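Local coordinates for mannitol dehydrogenase (Pseudomonas fluorescens, PDB 1LJ8), which binds NAD and, as a long-chain dehydrogenase, probably catalyses the NAD-dependent interconversion of mannitol and fructose, at residues Lys16-Thr21 and Val96-Ser101; Leu3-Leu8 and Gly78-Phe83. All coordinates share one frame; numbering follows the deposited sequence.

Contact 1 (Lys16-Thr21 and Val96-Ser101)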
# COMPACT_ATOMS: atom_id res chain seq x y z
N LYS A 16 -23.82 11.93 -2.95
CA LYS A 16 -24.04 11.85 -1.50
C LYS A 16 -23.14 12.85 -0.79
O LYS A 16 -21.96 13.06 -1.17
CB LYS A 16 -23.74 10.43 -1.02
CG LYS A 16 -24.34 9.34 -1.91
CD LYS A 16 -25.79 9.00 -1.62
CE LYS A 16 -26.18 7.65 -2.33
NZ LYS A 16 -25.46 6.34 -1.86
N LEU A 17 -23.71 13.52 0.21
CA LEU A 17 -23.00 14.56 0.97
C LEU A 17 -22.85 14.20 2.44
O LEU A 17 -23.65 13.42 2.98
CB LEU A 17 -23.79 15.87 0.91
CG LEU A 17 -24.26 16.36 -0.47
CD1 LEU A 17 -25.11 17.60 -0.26
CD2 LEU A 17 -23.06 16.64 -1.42
N PRO A 18 -21.84 14.74 3.10
CA PRO A 18 -21.64 14.48 4.52
C PRO A 18 -22.95 14.89 5.20
O PRO A 18 -23.56 15.91 4.80
CB PRO A 18 -20.54 15.45 4.89
CG PRO A 18 -19.69 15.48 3.66
CD PRO A 18 -20.71 15.52 2.54
N ALA A 19 -23.37 14.14 6.20
CA ALA A 19 -24.62 14.43 6.91
C ALA A 19 -24.33 15.15 8.21
O ALA A 19 -25.24 15.47 8.97
CB ALA A 19 -25.41 13.14 7.18
N TYR A 20 -23.07 15.47 8.46
CA TYR A 20 -22.71 16.17 9.69
C TYR A 20 -22.24 17.57 9.32
O TYR A 20 -21.90 17.83 8.16
CB TYR A 20 -21.60 15.42 10.42
CG TYR A 20 -20.44 15.03 9.50
CD1 TYR A 20 -19.27 15.80 9.43
CD2 TYR A 20 -20.53 13.89 8.71
CE1 TYR A 20 -18.20 15.44 8.57
CE2 TYR A 20 -19.47 13.49 7.85
CZ TYR A 20 -18.30 14.29 7.80
OH TYR A 20 -17.26 13.92 6.97
N THR A 21 -22.24 18.47 10.29
CA THR A 21 -21.77 19.83 10.04
C THR A 21 -20.24 19.79 10.03
O THR A 21 -19.60 19.47 11.05
CB THR A 21 -22.26 20.81 11.14
OG1 THR A 21 -23.69 20.93 11.07
CG2 THR A 21 -21.64 22.17 10.95
N VAL A 96 -21.30 7.86 -5.59
CA VAL A 96 -20.38 8.99 -5.75
C VAL A 96 -20.71 9.78 -4.49
O VAL A 96 -21.86 10.18 -4.26
CB VAL A 96 -20.71 9.84 -6.98
CG1 VAL A 96 -19.65 10.96 -7.12
CG2 VAL A 96 -20.74 8.97 -8.19
N ARG A 97 -19.69 10.03 -3.68
CA ARG A 97 -19.90 10.64 -2.39
C ARG A 97 -18.80 11.63 -2.05
O ARG A 97 -17.63 11.36 -2.28
CB ARG A 97 -19.87 9.51 -1.34
CG ARG A 97 -19.83 9.98 0.11
CD ARG A 97 -19.81 8.75 1.07
NE ARG A 97 -21.09 8.03 1.03
CZ ARG A 97 -22.22 8.47 1.58
NH1 ARG A 97 -22.27 9.64 2.24
NH2 ARG A 97 -23.36 7.78 1.42
N VAL A 98 -19.20 12.78 -1.51
CA VAL A 98 -18.24 13.76 -1.05
C VAL A 98 -17.83 13.37 0.39
O VAL A 98 -18.69 13.17 1.25
CB VAL A 98 -18.84 15.18 -1.06
CG1 VAL A 98 -17.86 16.13 -0.34
CG2 VAL A 98 -19.03 15.63 -2.54
N ILE A 99 -16.52 13.27 0.65
CA ILE A 99 -15.99 12.85 1.95
C ILE A 99 -15.53 14.09 2.71
O ILE A 99 -14.78 14.91 2.14
CB ILE A 99 -14.78 11.90 1.75
CG1 ILE A 99 -15.25 10.63 0.99
CG2 ILE A 99 -14.17 11.53 3.12
CD1 ILE A 99 -16.25 9.72 1.82
N GLY A 100 -15.94 14.21 3.98
CA GLY A 100 -15.55 15.37 4.77
C GLY A 100 -14.75 15.07 6.02
O GLY A 100 -14.56 15.96 6.86
N SER A 101 -14.22 13.85 6.13
CA SER A 101 -13.47 13.47 7.34
C SER A 101 -12.03 13.96 7.46
O SER A 101 -11.43 13.81 8.52
CB SER A 101 -13.52 11.95 7.47
OG SER A 101 -13.01 11.39 6.28
O HOH W 1 -24.69 10.99 2.88

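Contact 2 (Leu3-Leu8 and Gly78-Phe83)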
# COMPACT_ATOMS: atom_id res chain seq x y z
N LEU A 3 -15.85 21.38 -6.74
CA LEU A 3 -16.11 20.89 -5.40
C LEU A 3 -15.46 21.79 -4.35
O LEU A 3 -14.23 22.00 -4.35
CB LEU A 3 -15.58 19.44 -5.22
CG LEU A 3 -15.72 18.95 -3.76
CD1 LEU A 3 -17.19 18.99 -3.28
CD2 LEU A 3 -15.16 17.46 -3.67
N ASN A 4 -16.30 22.35 -3.47
CA ASN A 4 -15.85 23.13 -2.34
C ASN A 4 -17.03 23.33 -1.37
O ASN A 4 -18.17 22.92 -1.65
CB ASN A 4 -15.19 24.45 -2.75
CG ASN A 4 -16.12 25.38 -3.50
OD1 ASN A 4 -17.31 25.44 -3.24
ND2 ASN A 4 -15.55 26.10 -4.46
N LYS A 5 -16.77 23.92 -0.23
CA LYS A 5 -17.88 24.08 0.71
C LYS A 5 -18.96 24.98 0.18
O LYS A 5 -20.15 24.78 0.45
CB LYS A 5 -17.38 24.60 2.04
CG LYS A 5 -16.71 23.48 2.84
CD LYS A 5 -16.04 24.03 4.08
CE LYS A 5 -17.08 24.43 5.11
NZ LYS A 5 -16.42 25.03 6.32
N GLN A 6 -18.55 25.99 -0.58
CA GLN A 6 -19.50 26.94 -1.14
C GLN A 6 -20.49 26.26 -2.07
O GLN A 6 -21.67 26.61 -2.07
CB GLN A 6 -18.77 28.06 -1.88
CG GLN A 6 -19.59 29.33 -2.04
CD GLN A 6 -20.06 29.95 -0.70
OE1 GLN A 6 -19.36 29.91 0.33
NE2 GLN A 6 -21.29 30.51 -0.72
N ASN A 7 -20.02 25.26 -2.84
CA ASN A 7 -20.85 24.60 -3.83
C ASN A 7 -21.41 23.27 -3.42
O ASN A 7 -22.12 22.62 -4.19
CB ASN A 7 -20.06 24.38 -5.12
CG ASN A 7 -19.55 25.67 -5.73
OD1 ASN A 7 -20.14 26.77 -5.51
ND2 ASN A 7 -18.49 25.57 -6.53
N LEU A 8 -21.10 22.87 -2.19
CA LEU A 8 -21.50 21.55 -1.72
C LEU A 8 -22.99 21.23 -1.91
O LEU A 8 -23.35 20.08 -2.18
CB LEU A 8 -21.08 21.40 -0.26
CG LEU A 8 -21.13 20.01 0.39
CD1 LEU A 8 -20.29 18.98 -0.44
CD2 LEU A 8 -20.57 20.16 1.82
N GLY A 78 -7.74 23.70 -1.85
CA GLY A 78 -8.58 24.49 -2.75
C GLY A 78 -10.03 24.01 -2.77
O GLY A 78 -10.91 24.63 -3.38
N GLN A 79 -10.29 22.90 -2.08
CA GLN A 79 -11.64 22.34 -1.99
C GLN A 79 -12.12 22.29 -0.51
O GLN A 79 -13.09 21.60 -0.18
CB GLN A 79 -11.67 20.91 -2.61
CG GLN A 79 -11.37 21.03 -4.08
CD GLN A 79 -11.35 19.73 -4.89
OE1 GLN A 79 -11.22 19.80 -6.10
NE2 GLN A 79 -11.46 18.56 -4.23
N ASP A 80 -11.45 23.06 0.35
CA ASP A 80 -11.79 23.12 1.78
C ASP A 80 -11.64 21.72 2.40
O ASP A 80 -12.32 21.35 3.35
CB ASP A 80 -13.24 23.63 1.95
CG ASP A 80 -13.44 25.02 1.37
OD1 ASP A 80 -12.64 25.93 1.73
OD2 ASP A 80 -14.39 25.20 0.55
N TYR A 81 -10.71 20.98 1.83
CA TYR A 81 -10.37 19.61 2.24
C TYR A 81 -11.43 18.56 1.94
O TYR A 81 -11.30 17.39 2.33
CB TYR A 81 -9.89 19.57 3.70
CG TYR A 81 -8.47 20.12 3.79
CD1 TYR A 81 -8.24 21.46 4.09
CD2 TYR A 81 -7.37 19.32 3.44
CE1 TYR A 81 -6.93 22.01 3.99
CE2 TYR A 81 -6.08 19.86 3.36
CZ TYR A 81 -5.87 21.21 3.63
OH TYR A 81 -4.59 21.76 3.47
N LEU A 82 -12.42 18.94 1.14
CA LEU A 82 -13.43 17.97 0.68
C LEU A 82 -12.88 17.25 -0.59
O LEU A 82 -12.09 17.82 -1.33
CB LEU A 82 -14.74 18.69 0.29
CG LEU A 82 -15.47 19.46 1.40
CD1 LEU A 82 -16.65 20.26 0.82
CD2 LEU A 82 -15.95 18.49 2.46
N PHE A 83 -13.28 16.00 -0.84
CA PHE A 83 -12.86 15.31 -2.06
C PHE A 83 -13.95 14.30 -2.36
O PHE A 83 -14.68 13.90 -1.44
CB PHE A 83 -11.48 14.64 -1.94
CG PHE A 83 -11.39 13.58 -0.86
CD1 PHE A 83 -11.67 12.24 -1.18
CD2 PHE A 83 -11.07 13.93 0.44
CE1 PHE A 83 -11.64 11.24 -0.18
CE2 PHE A 83 -11.02 12.95 1.46
CZ PHE A 83 -11.31 11.59 1.16
O HOH W 2 -12.46 26.29 -4.93
O HOH W 3 -15.80 27.17 -0.36

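Contact 1 (Lys16-Thr21 and Val96-Ser101)
Arg97 has CG anti to its backbone N (chi1 170°) and turns at chi3 (-68°), which folds one face of its guanidinium back over Lys16 CB, 3.6 Å from Arg97 CZ. Lys16 chi1 (-45°) sets CG beside its own backbone N, against Arg97 NH2 and Val96 O, and the chain bends again toward Glu95. The like charges come as near as 4.2 Å, Lys16 NZ to Arg97 NH2, but each side chain forms a salt bridge with Glu95, which probably offsets the repulsion. In the guanidinium plane a water accepts from Arg97 NH1 and donates to Leu17 O (2.6 Å). Beneath, the backbones join through two nearly straight bonds, Lys16 N to Val96 O at 2.9 Å and Val98 N to Lys16 O at 2.8 Å. Farther along, Pro18 CD rests on Val98 CB, and Pro18 CB lies over one face of the Tyr20 ring. Tyr20 meets Gly100 at its ring edge, its OH, hydrogen-bonded to Asp47, lying 2.9 Å from Gly100 C; a beta carbon on Gly100 would clash with this OH. This is an isolated parallel beta bridge, joining the N-terminal arm to strand 96-107 of the Rossmann domain's mixed sheet.

Contact 2 (Leu3-Leu8 and Gly78-Phe83)
Asp80 OD2 is gripped twice: by the N-H of Lys5 at 2.8 Å, received on the anti lone pair, and by a water that donates to it at 2.6 Å. That water accepts in turn from Gln6 N, so one carboxylate oxygen serves two successive amides, one directly and one through solvent. Lys5 adds its hydrocarbon chain, CD lying 3.5 Å from Asp80 CB, whereas its NZ remains 6.0 Å from Asp80 OD1. Asn4, with CG in the crowded position (chi1 62°), turns OD1 onto Asn7 N at 2.7 Å, an Asx motif, while its ND2 reaches Gly78 O through a second water. Asp80 is also the C-prime residue of the Schellman motif ending helix 69-77, and Gln79 to Leu82 form a type I' turn.

Across the turn, Gln79 NE2 donates to Leu82 O at 3.1 Å, from above the carbonyl plane; the same amide bonds to Asp252, and OE1 to Ala253 and Lys2. An alanine here would remove the amide and CG, and would probably weaken the ties of the turn to these neighbours and the cover over Leu3 O, though the backbone bond Leu82 N to Gln79 O would remain. Leu3 CD2 packs 3.5 Å from Phe83 CA, and Leu82 CD1 meets Leu8 CD2 at 4.0 Å. Leu3 O, pressed against Gln79 CG, is buried without a polar partner. The amide and water donors at Asp80 OD2 would tend to favour a charged carboxylate on the exposed side, beside Lys5; on the buried side Leu3 and Leu82 meet.

Both contacts lay the N-terminal arm, the chain before strand 27-32, against the Rossmann domain, and they lie side by side with centres 11 Å apart. Strands 83-87 and 96-107 connect them: Ile99 N probably hydrogen-bonds to Phe83 O at 2.9 Å, and Leu8 packs on both Val98 and Leu17. Contact 1 is the more buried, and its cross-links are chiefly backbone to backbone, as suits attachment to a strand. Contact 2, only partly buried, meets a turn after helix 69-77, where a carboxylate and waters replace the paired main chains. Polar side chains thus do more of the work at the turn, while Val98 with Leu17 and Pro18 in one, Leu3 and Leu8 with Leu82 in the other, supply the apolar part.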